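Long-range contacts in Lpg2148(MvcA) (Legionella pneumophila subsp. pneumophila str. Philadelphia 1, PDB 6K11), which probably acts as an effector deamidase that regulates the host ubiquitin-conjugating enzyme UBE2N by removing ubiquitin from it: residues A[3-9]-A[237-242]; A[134-140]-A[152-158]; A[182-186]-A[210-214]. All coordinates share one frame; numbering follows the deposited sequence.

Contact 1. Residues A[3-9]-A[237-242]; sequences SPGFMVH and YIPQTL
Tyr-237 and Gly-5 make the closest approach between the start of the first helix and the chain that runs on from strand 228-238. Tyr-237 OH donates to Gly-5 O at 2.6 Å, approaching from well off the carbonyl direction (C=O...OH angle 112°) and tilted out of the carbonyl plane. With CG anti to the backbone N (chi1 177°), the ring extends to the helix and lies with its edge against Gly-5 O and His-9 CB, while the Val-8 and Tyr-237 side chains cross at about a right angle, Val-8 CG1 4.1 Å from Tyr-237 CZ. Gly-5, having no side chain, lets Pro-239 come in close: Pro-239 CB sits 3.5 Å from Gly-5 C. The edge of the Phe-6 ring meets Pro-239 CG more distantly.

At the helix start Ser-3 OG accepts from Phe-6 N at 3.2 Å, the N-capping bond. The same Ser-3 OG donates to Gln-240 O at 2.9 Å, arriving above the carbonyl plane. One hydroxyl ties the first turn to the loop that leaves strand 228-238. Gln-240 N in turn donates to Asn-119 OD1. The extended Gln-240 side chain accepts a weak bond from Gly-5 N at OE1, while its NE2 makes a weak one to Ser-116 O.

Beyond this the packing thins toward solvent. Exposed Leu-242 brushes Ser-3 with its isobutyl group, CD1 lying 3.7 Å from Ser-3 N, and exposed Pro-4 touches Gln-240 OE1 through CD alone. The arrangement is a serine N-cap at the start of helix 4-19, docked against the end of strand 228-238 of the antiparallel sheet.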
loop_
_atom_site.group_PDB
_atom_site.type_symbol
_atom_site.label_atom_id
_atom_site.label_comp_id
_atom_site.label_asym_id
_atom_site.label_seq_id
_atom_site.Cartn_x
_atom_site.Cartn_y
_atom_site.Cartn_z
ATOM N N SER A 3 0.957 -19.273 25.829
ATOM C CA SER A 3 2.316 -18.753 25.778
ATOM C C SER A 3 2.305 -17.223 25.756
ATOM O O SER A 3 1.317 -16.607 25.337
ATOM C CB SER A 3 3.045 -19.290 24.552
ATOM O OG SER A 3 2.588 -18.666 23.359
ATOM N N PRO A 4 3.376 -16.583 26.240
ATOM C CA PRO A 4 3.437 -15.116 26.149
ATOM C C PRO A 4 3.298 -14.610 24.720
ATOM O O PRO A 4 2.648 -13.581 24.488
ATOM C CB PRO A 4 4.815 -14.787 26.739
ATOM C CG PRO A 4 5.102 -15.938 27.669
ATOM C CD PRO A 4 4.502 -17.145 27.006
ATOM N N GLY A 5 3.893 -15.316 23.759
ATOM C CA GLY A 5 3.774 -14.911 22.366
ATOM C C GLY A 5 2.337 -14.888 21.879
ATOM O O GLY A 5 1.945 -13.987 21.137
ATOM N N PHE A 6 1.529 -15.863 22.303
ATOM C CA PHE A 6 0.122 -15.850 21.916
ATOM C C PHE A 6 -0.649 -14.733 22.611
ATOM O O PHE A 6 -1.605 -14.191 22.039
ATOM C CB PHE A 6 -0.548 -17.188 22.212
ATOM C CG PHE A 6 -2.000 -17.203 21.841
ATOM C CD1 PHE A 6 -2.391 -17.486 20.543
ATOM C CD2 PHE A 6 -2.977 -16.877 22.776
ATOM C CE1 PHE A 6 -3.724 -17.478 20.199
ATOM C CE2 PHE A 6 -4.313 -16.859 22.431
ATOM C CZ PHE A 6 -4.685 -17.169 21.144
ATOM N N MET A 7 -0.260 -14.387 23.843
ATOM C CA MET A 7 -0.908 -13.279 24.540
ATOM C C MET A 7 -0.771 -11.978 23.753
ATOM O O MET A 7 -1.677 -11.133 23.775
ATOM C CB MET A 7 -0.318 -13.119 25.948
ATOM C CG MET A 7 -0.719 -14.198 26.953
ATOM S SD MET A 7 -2.486 -14.232 27.357
ATOM C CE MET A 7 -3.114 -15.462 26.253
ATOM N N VAL A 8 0.364 -11.797 23.067
ATOM C CA VAL A 8 0.553 -10.646 22.183
ATOM C C VAL A 8 -0.543 -10.606 21.125
ATOM O O VAL A 8 -1.140 -9.555 20.868
ATOM C CB VAL A 8 1.948 -10.694 21.533
ATOM C CG1 VAL A 8 2.079 -9.649 20.409
ATOM C CG2 VAL A 8 3.049 -10.507 22.581
ATOM N N HIS A 9 -0.814 -11.748 20.481
ATOM C CA HIS A 9 -1.857 -11.765 19.454
ATOM C C HIS A 9 -3.228 -11.481 20.059
ATOM O O HIS A 9 -4.017 -10.698 19.511
ATOM C CB HIS A 9 -1.869 -13.108 18.717
ATOM C CG HIS A 9 -3.140 -13.355 17.955
ATOM N ND1 HIS A 9 -3.410 -12.750 16.741
ATOM C CD2 HIS A 9 -4.226 -14.112 18.248
ATOM C CE1 HIS A 9 -4.605 -13.130 16.321
ATOM N NE2 HIS A 9 -5.116 -13.964 17.209
ATOM N N TYR A 237 1.838 -13.015 11.923
ATOM C CA TYR A 237 2.484 -13.236 13.210
ATOM C C TYR A 237 2.349 -14.710 13.563
ATOM O O TYR A 237 1.251 -15.272 13.502
ATOM C CB TYR A 237 1.858 -12.346 14.289
ATOM C CG TYR A 237 2.403 -12.555 15.689
ATOM C CD1 TYR A 237 3.768 -12.427 15.965
ATOM C CD2 TYR A 237 1.543 -12.866 16.737
ATOM C CE1 TYR A 237 4.263 -12.608 17.264
ATOM C CE2 TYR A 237 2.026 -13.050 18.031
ATOM C CZ TYR A 237 3.387 -12.928 18.282
ATOM O OH TYR A 237 3.859 -13.120 19.569
ATOM N N ILE A 238 3.464 -15.341 13.900
ATOM C CA ILE A 238 3.493 -16.752 14.257
ATOM C C ILE A 238 4.023 -16.872 15.682
ATOM O O ILE A 238 5.235 -16.872 15.909
ATOM C CB ILE A 238 4.347 -17.570 13.272
ATOM C CG1 ILE A 238 3.868 -17.343 11.838
ATOM C CG2 ILE A 238 4.264 -19.064 13.625
ATOM C CD1 ILE A 238 4.924 -17.628 10.781
ATOM N N PRO A 239 3.139 -16.945 16.673
ATOM C CA PRO A 239 3.583 -17.010 18.066
ATOM C C PRO A 239 4.082 -18.403 18.431
ATOM O O PRO A 239 3.726 -19.412 17.816
ATOM C CB PRO A 239 2.320 -16.655 18.860
ATOM C CG PRO A 239 1.183 -17.089 17.968
ATOM C CD PRO A 239 1.670 -16.872 16.557
ATOM N N GLN A 240 4.929 -18.436 19.463
ATOM C CA GLN A 240 5.465 -19.699 19.949
ATOM C C GLN A 240 4.344 -20.622 20.410
ATOM O O GLN A 240 3.317 -20.184 20.942
ATOM C CB GLN A 240 6.437 -19.453 21.102
ATOM C CG GLN A 240 5.761 -18.834 22.303
ATOM C CD GLN A 240 6.732 -18.418 23.388
ATOM O OE1 GLN A 240 6.666 -17.288 23.899
ATOM N NE2 GLN A 240 7.641 -19.328 23.754
ATOM N N THR A 241 4.547 -21.915 20.190
ATOM C CA THR A 241 3.626 -22.936 20.661
ATOM C C THR A 241 3.955 -23.333 22.098
ATOM O O THR A 241 5.065 -23.125 22.590
ATOM C CB THR A 241 3.681 -24.174 19.762
ATOM O OG1 THR A 241 5.034 -24.638 19.680
ATOM C CG2 THR A 241 3.179 -23.847 18.362
ATOM N N LEU A 242 2.956 -23.898 22.771
ATOM C CA LEU A 242 3.145 -24.571 24.050
ATOM C C LEU A 242 3.228 -26.071 23.799
ATOM O O LEU A 242 2.397 -26.626 23.072
ATOM C CB LEU A 242 1.993 -24.271 25.012
ATOM C CG LEU A 242 1.968 -22.950 25.777
ATOM C CD1 LEU A 242 0.707 -22.884 26.631
ATOM C CD2 LEU A 242 3.217 -22.783 26.637
#

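Contact 2. Residues A[134-140]-A[152-158]; sequences VLVKTKN and KIYLLEN
Val-136 lies at the centre of the pairing, with its N donating to Ile-153 O (2.8 Å) and its O accepting from Leu-155 N (2.8 Å). The ladder is extended on one side by Ile-153 N to Val-134 O, a nearly straight bond (166°), and on the other by Thr-138 N to Leu-155 O. Between these rungs, CA-H groups of Leu-135 and Tyr-154 rest against carbonyl oxygens of the opposite strand.

On one face, Leu-135 CD1 reaches across to Ile-153 CG2 (3.7 Å) and Leu-155 CB. On the other, Val-136 runs alongside Tyr-154, its CB 3.7 Å from Tyr-154 CD1, while Val-134 CG2 lies beside the extended methylenes of Lys-152. Thr-138 CG2 is at the edge of the Tyr-154 ring and also packs on Leu-156 CD1 (3.6 Å).

The two strands are the parallel pair of a mixed sheet in the MvcA insertion domain, flanked by antiparallel strands 192-193 and 160-163.

Toward Asn-140 and Asn-158 side chains take over the pairing. Glu-157 OE1 takes Asn-140 N at 2.6 Å through its syn lone pair, reached because the glutamate chain bends at chi2 (104°). Lys-139 NZ stays 4.2 Å from Glu-157 OE2, beyond a salt bridge but near enough that the charges probably favour each other. Asn-140 ND2 adds a weak bond to Asn-158 OD1, and Thr-138 OG1 donates to Lys-139 O, one residue on.

Further out, helix 206-220 covers Leu-135 and Leu-155 through Ile-214. Lys-152 NZ forms a salt bridge with Glu-191, Tyr-154 OH is hydrogen-bonded to Val-149 O, and Lys-137 NZ is gripped by the carbonyls of Phe-183, Ile-186 and Gly-187.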
loop_
_atom_site.group_PDB
_atom_site.type_symbol
_atom_site.label_atom_id
_atom_site.label_comp_id
_atom_site.label_asym_id
_atom_site.label_seq_id
_atom_site.Cartn_x
_atom_site.Cartn_y
_atom_site.Cartn_z
ATOM N N VAL A 134 0.988 4.272 -23.099
ATOM C CA VAL A 134 0.727 5.251 -24.147
ATOM C C VAL A 134 1.953 6.123 -24.387
ATOM O O VAL A 134 2.798 6.336 -23.508
ATOM C CB VAL A 134 -0.509 6.146 -23.873
ATOM C CG1 VAL A 134 -1.802 5.307 -23.707
ATOM C CG2 VAL A 134 -0.283 7.062 -22.698
ATOM N N LEU A 135 2.027 6.629 -25.614
ATOM C CA LEU A 135 2.966 7.651 -26.040
ATOM C C LEU A 135 2.186 8.946 -26.224
ATOM O O LEU A 135 1.071 8.931 -26.761
ATOM C CB LEU A 135 3.646 7.239 -27.356
ATOM C CG LEU A 135 4.253 8.343 -28.211
ATOM C CD1 LEU A 135 5.480 8.923 -27.515
ATOM C CD2 LEU A 135 4.609 7.817 -29.597
ATOM N N VAL A 136 2.746 10.059 -25.757
ATOM C CA VAL A 136 2.112 11.370 -25.898
ATOM C C VAL A 136 3.040 12.267 -26.700
ATOM O O VAL A 136 4.180 12.519 -26.288
ATOM C CB VAL A 136 1.789 12.019 -24.542
ATOM C CG1 VAL A 136 1.229 13.427 -24.749
ATOM C CG2 VAL A 136 0.821 11.143 -23.716
ATOM N N LYS A 137 2.546 12.768 -27.827
ATOM C CA LYS A 137 3.262 13.754 -28.620
ATOM C C LYS A 137 2.853 15.145 -28.149
ATOM O O LYS A 137 1.660 15.466 -28.115
ATOM C CB LYS A 137 2.952 13.570 -30.103
ATOM C CG LYS A 137 3.719 14.472 -31.001
ATOM C CD LYS A 137 3.373 14.163 -32.446
ATOM C CE LYS A 137 3.458 15.407 -33.302
ATOM N NZ LYS A 137 3.161 15.085 -34.725
ATOM N N THR A 138 3.832 15.960 -27.769
ATOM C CA THR A 138 3.546 17.293 -27.260
ATOM C C THR A 138 4.640 18.267 -27.668
ATOM O O THR A 138 5.829 17.931 -27.663
ATOM C CB THR A 138 3.399 17.303 -25.732
ATOM O OG1 THR A 138 3.300 18.661 -25.271
ATOM C CG2 THR A 138 4.591 16.614 -25.068
ATOM N N LYS A 139 4.223 19.476 -28.027
ATOM C CA LYS A 139 5.171 20.545 -28.285
ATOM C C LYS A 139 5.936 20.882 -27.011
ATOM O O LYS A 139 5.419 20.762 -25.897
ATOM C CB LYS A 139 4.443 21.787 -28.804
ATOM C CG LYS A 139 3.940 21.657 -30.244
ATOM C CD LYS A 139 3.555 23.016 -30.829
ATOM C CE LYS A 139 3.214 22.921 -32.320
ATOM N NZ LYS A 139 4.227 22.158 -33.116
ATOM N N ASN A 140 7.191 21.300 -27.191
ATOM C CA ASN A 140 8.008 21.698 -26.052
ATOM C C ASN A 140 7.338 22.802 -25.244
ATOM O O ASN A 140 7.416 22.804 -24.010
ATOM C CB ASN A 140 9.386 22.145 -26.539
ATOM C CG ASN A 140 10.434 22.074 -25.458
ATOM O OD1 ASN A 140 10.207 22.504 -24.326
ATOM N ND2 ASN A 140 11.590 21.513 -25.793
ATOM N N LYS A 152 3.999 7.707 -18.571
ATOM C CA LYS A 152 3.785 7.822 -20.005
ATOM C C LYS A 152 5.118 8.147 -20.671
ATOM O O LYS A 152 6.030 8.690 -20.036
ATOM C CB LYS A 152 2.759 8.916 -20.348
ATOM C CG LYS A 152 1.340 8.649 -19.834
ATOM C CD LYS A 152 0.403 9.793 -20.212
ATOM C CE LYS A 152 -1.053 9.471 -19.852
ATOM N NZ LYS A 152 -1.992 10.573 -20.240
ATOM N N ILE A 153 5.233 7.793 -21.947
ATOM C CA ILE A 153 6.351 8.249 -22.771
ATOM C C ILE A 153 5.930 9.524 -23.482
ATOM O O ILE A 153 4.809 9.611 -23.993
ATOM C CB ILE A 153 6.775 7.161 -23.771
ATOM C CG1 ILE A 153 7.389 5.978 -23.028
ATOM C CG2 ILE A 153 7.751 7.744 -24.803
ATOM C CD1 ILE A 153 7.642 4.773 -23.899
ATOM N N TYR A 154 6.818 10.520 -23.502
ATOM C CA TYR A 154 6.540 11.828 -24.088
ATOM C C TYR A 154 7.511 12.103 -25.229
ATOM O O TYR A 154 8.729 12.039 -25.043
ATOM C CB TYR A 154 6.641 12.935 -23.032
ATOM C CG TYR A 154 5.483 12.898 -22.053
ATOM C CD1 TYR A 154 4.308 13.592 -22.315
ATOM C CD2 TYR A 154 5.550 12.134 -20.893
ATOM C CE1 TYR A 154 3.223 13.541 -21.436
ATOM C CE2 TYR A 154 4.479 12.080 -20.009
ATOM C CZ TYR A 154 3.321 12.788 -20.286
ATOM O OH TYR A 154 2.255 12.728 -19.408
ATOM N N LEU A 155 6.973 12.430 -26.403
ATOM C CA LEU A 155 7.782 12.770 -27.571
ATOM C C LEU A 155 7.634 14.260 -27.851
ATOM O O LEU A 155 6.548 14.732 -28.207
ATOM C CB LEU A 155 7.378 11.941 -28.789
ATOM C CG LEU A 155 8.003 12.379 -30.123
ATOM C CD1 LEU A 155 9.537 12.191 -30.099
ATOM C CD2 LEU A 155 7.377 11.589 -31.265
ATOM N N LEU A 156 8.729 14.992 -27.695
ATOM C CA LEU A 156 8.806 16.413 -27.988
ATOM C C LEU A 156 9.542 16.606 -29.306
ATOM O O LEU A 156 10.093 15.656 -29.876
ATOM C CB LEU A 156 9.527 17.166 -26.863
ATOM C CG LEU A 156 8.838 17.495 -25.538
ATOM C CD1 LEU A 156 8.178 16.282 -24.906
ATOM C CD2 LEU A 156 9.863 18.100 -24.583
ATOM N N GLU A 157 9.566 17.861 -29.778
ATOM C CA GLU A 157 10.373 18.190 -30.954
ATOM C C GLU A 157 11.823 17.759 -30.773
ATOM O O GLU A 157 12.473 17.333 -31.733
ATOM C CB GLU A 157 10.329 19.695 -31.249
ATOM C CG GLU A 157 8.976 20.233 -31.655
ATOM C CD GLU A 157 8.313 20.990 -30.526
ATOM O OE1 GLU A 157 8.413 20.518 -29.369
ATOM O OE2 GLU A 157 7.707 22.052 -30.785
ATOM N N ASN A 158 12.359 17.877 -29.552
ATOM C CA ASN A 158 13.789 17.677 -29.351
ATOM C C ASN A 158 14.137 16.746 -28.196
ATOM O O ASN A 158 15.317 16.654 -27.833
ATOM C CB ASN A 158 14.493 19.020 -29.143
ATOM C CG ASN A 158 13.773 19.921 -28.162
ATOM O OD1 ASN A 158 12.974 19.470 -27.333
ATOM N ND2 ASN A 158 14.057 21.219 -28.253
#

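Contact 3. Residues A[182-186]-A[210-214]; sequences LFNAI and AISEI
Ile-186 and Ala-210 meet where two helices of the insertion domain, 176-185 and 206-220, pack beside each other against one face of its mixed sheet, an alpha/beta layer arrangement. The contact is largely apolar.

The Ile-186 side chain carries much of it. Its CB is directed toward helix 206-220. From CB the chain continues to CG1, which lies anti to the carbonyl carbon (chi1 -66°) and rests 3.7 Å from Ala-210 CB, the nearest approach in the contact. The fully extended second torsion (174°) then carries CD1 onward between three residues: it stays 4.0 Å from Ala-210 CB, comes to 4.1 Å from Ile-211 CG1, and meets Ile-214 CD1 tip to tip at 3.9 Å. The methyl of Ala-210 is thus shared. It touches Ile-186 and, with its CB at 4.0 Å, the CB of Ala-185, and it also meets Leu-182 CD2. Its small size is consistent with the close backbone approach, Leu-182 and Ala-210 forming the nearest CA pair.

Tyr-192 of the short strand 192-193 touches both Ile-186 and Ile-211, and Ile-186 also touches Leu-135 and Leu-155 of the sheet.

Leu-182 splits its two methyls. The Leu-182 and Ile-214 side chains slide past each other in opposite directions, with Leu-182 CD1 4.0 Å from Ile-214 CG1. CD2 meets Ala-210 CB and Glu-213, whose side chain crosses that of Leu-182 at about a right angle. Glu-213 OE1 forms a salt bridge with Lys-178, and Glu-213 OE2 lies 3.8 Å from Leu-182 CD2.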
loop_
_atom_site.group_PDB
_atom_site.type_symbol
_atom_site.label_atom_id
_atom_site.label_comp_id
_atom_site.label_asym_id
_atom_site.label_seq_id
_atom_site.Cartn_x
_atom_site.Cartn_y
_atom_site.Cartn_z
ATOM N N LEU A 182 11.147 11.884 -35.658
ATOM C CA LEU A 182 10.059 11.053 -35.142
ATOM C C LEU A 182 8.819 11.887 -34.862
ATOM O O LEU A 182 7.691 11.440 -35.106
ATOM C CB LEU A 182 10.502 10.343 -33.853
ATOM C CG LEU A 182 11.551 9.242 -33.931
ATOM C CD1 LEU A 182 12.081 8.903 -32.522
ATOM C CD2 LEU A 182 10.971 8.017 -34.598
ATOM N N PHE A 183 9.015 13.104 -34.341
ATOM C CA PHE A 183 7.896 13.984 -34.014
ATOM C C PHE A 183 7.053 14.270 -35.251
ATOM O O PHE A 183 5.819 14.151 -35.225
ATOM C CB PHE A 183 8.438 15.274 -33.400
ATOM C CG PHE A 183 7.387 16.272 -32.986
ATOM C CD1 PHE A 183 6.919 17.222 -33.882
ATOM C CD2 PHE A 183 6.903 16.293 -31.688
ATOM C CE1 PHE A 183 5.977 18.157 -33.500
ATOM C CE2 PHE A 183 5.961 17.229 -31.298
ATOM C CZ PHE A 183 5.500 18.166 -32.210
ATOM N N ASN A 184 7.708 14.621 -36.352
ATOM C CA ASN A 184 7.000 14.954 -37.583
ATOM C C ASN A 184 6.561 13.724 -38.377
ATOM O O ASN A 184 5.806 13.866 -39.340
ATOM C CB ASN A 184 7.885 15.871 -38.433
ATOM C CG ASN A 184 8.033 17.248 -37.818
ATOM O OD1 ASN A 184 9.137 17.679 -37.493
ATOM N ND2 ASN A 184 6.908 17.939 -37.628
ATOM N N ALA A 185 6.996 12.522 -37.999
ATOM C CA ALA A 185 6.526 11.303 -38.648
ATOM C C ALA A 185 5.250 10.755 -38.022
ATOM O O ALA A 185 4.632 9.839 -38.587
ATOM C CB ALA A 185 7.610 10.219 -38.602
ATOM N N ILE A 186 4.841 11.283 -36.873
ATOM C CA ILE A 186 3.662 10.808 -36.167
ATOM C C ILE A 186 2.553 11.837 -36.344
ATOM O O ILE A 186 2.820 13.041 -36.431
ATOM C CB ILE A 186 4.005 10.536 -34.689
ATOM C CG1 ILE A 186 4.998 9.368 -34.635
ATOM C CG2 ILE A 186 2.753 10.227 -33.867
ATOM C CD1 ILE A 186 5.563 9.031 -33.272
ATOM N N ALA A 210 7.469 4.643 -36.893
ATOM C CA ALA A 210 7.980 5.583 -35.901
ATOM C C ALA A 210 7.627 5.124 -34.490
ATOM O O ALA A 210 8.495 5.055 -33.613
ATOM C CB ALA A 210 7.438 6.989 -36.175
ATOM N N ILE A 211 6.358 4.774 -34.260
ATOM C CA ILE A 211 5.952 4.294 -32.945
ATOM C C ILE A 211 6.718 3.026 -32.598
ATOM O O ILE A 211 7.249 2.887 -31.494
ATOM C CB ILE A 211 4.428 4.069 -32.899
ATOM C CG1 ILE A 211 3.694 5.408 -32.925
ATOM C CG2 ILE A 211 4.018 3.274 -31.671
ATOM C CD1 ILE A 211 2.264 5.296 -33.432
ATOM N N SER A 212 6.808 2.089 -33.549
ATOM C CA SER A 212 7.537 0.852 -33.286
ATOM C C SER A 212 9.014 1.111 -32.980
ATOM O O SER A 212 9.617 0.385 -32.175
ATOM C CB SER A 212 7.405 -0.106 -34.468
ATOM O OG SER A 212 8.061 -1.326 -34.162
ATOM N N GLU A 213 9.610 2.134 -33.595
ATOM C CA GLU A 213 10.995 2.462 -33.271
ATOM C C GLU A 213 11.120 3.012 -31.847
ATOM O O GLU A 213 12.068 2.674 -31.129
ATOM C CB GLU A 213 11.567 3.454 -34.283
ATOM C CG GLU A 213 13.093 3.434 -34.289
ATOM C CD GLU A 213 13.729 4.543 -35.116
ATOM O OE1 GLU A 213 14.926 4.831 -34.868
ATOM O OE2 GLU A 213 13.055 5.122 -35.998
ATOM N N ILE A 214 10.172 3.857 -31.424
ATOM C CA ILE A 214 10.157 4.351 -30.047
ATOM C C ILE A 214 10.019 3.198 -29.056
ATOM O O ILE A 214 10.712 3.156 -28.032
ATOM C CB ILE A 214 9.036 5.393 -29.870
ATOM C CG1 ILE A 214 9.408 6.675 -30.617
ATOM C CG2 ILE A 214 8.807 5.695 -28.382
ATOM C CD1 ILE A 214 8.247 7.606 -30.888
#

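Contacts 2 and 3 belong to one unit, the insertion domain, with centres 10 Å apart; contact 1 is remote, its centre 56 Å from contact 2 and 61 Å from contact 3, on the other side of the chain's centre. In sequence the chain leaves helix 4-19 of contact 1, passes through both strands of contact 2 and then both helices of contact 3, and returns along strand 228-238 to contact 1. The two insertion-domain contacts touch through Lys-137 and Phe-183, joining the sheet to the helix layer. This is consistent with a main body, whose first helix packs by strand 228-238 of its antiparallel sheet, carrying the insertion as a distinct structural unit.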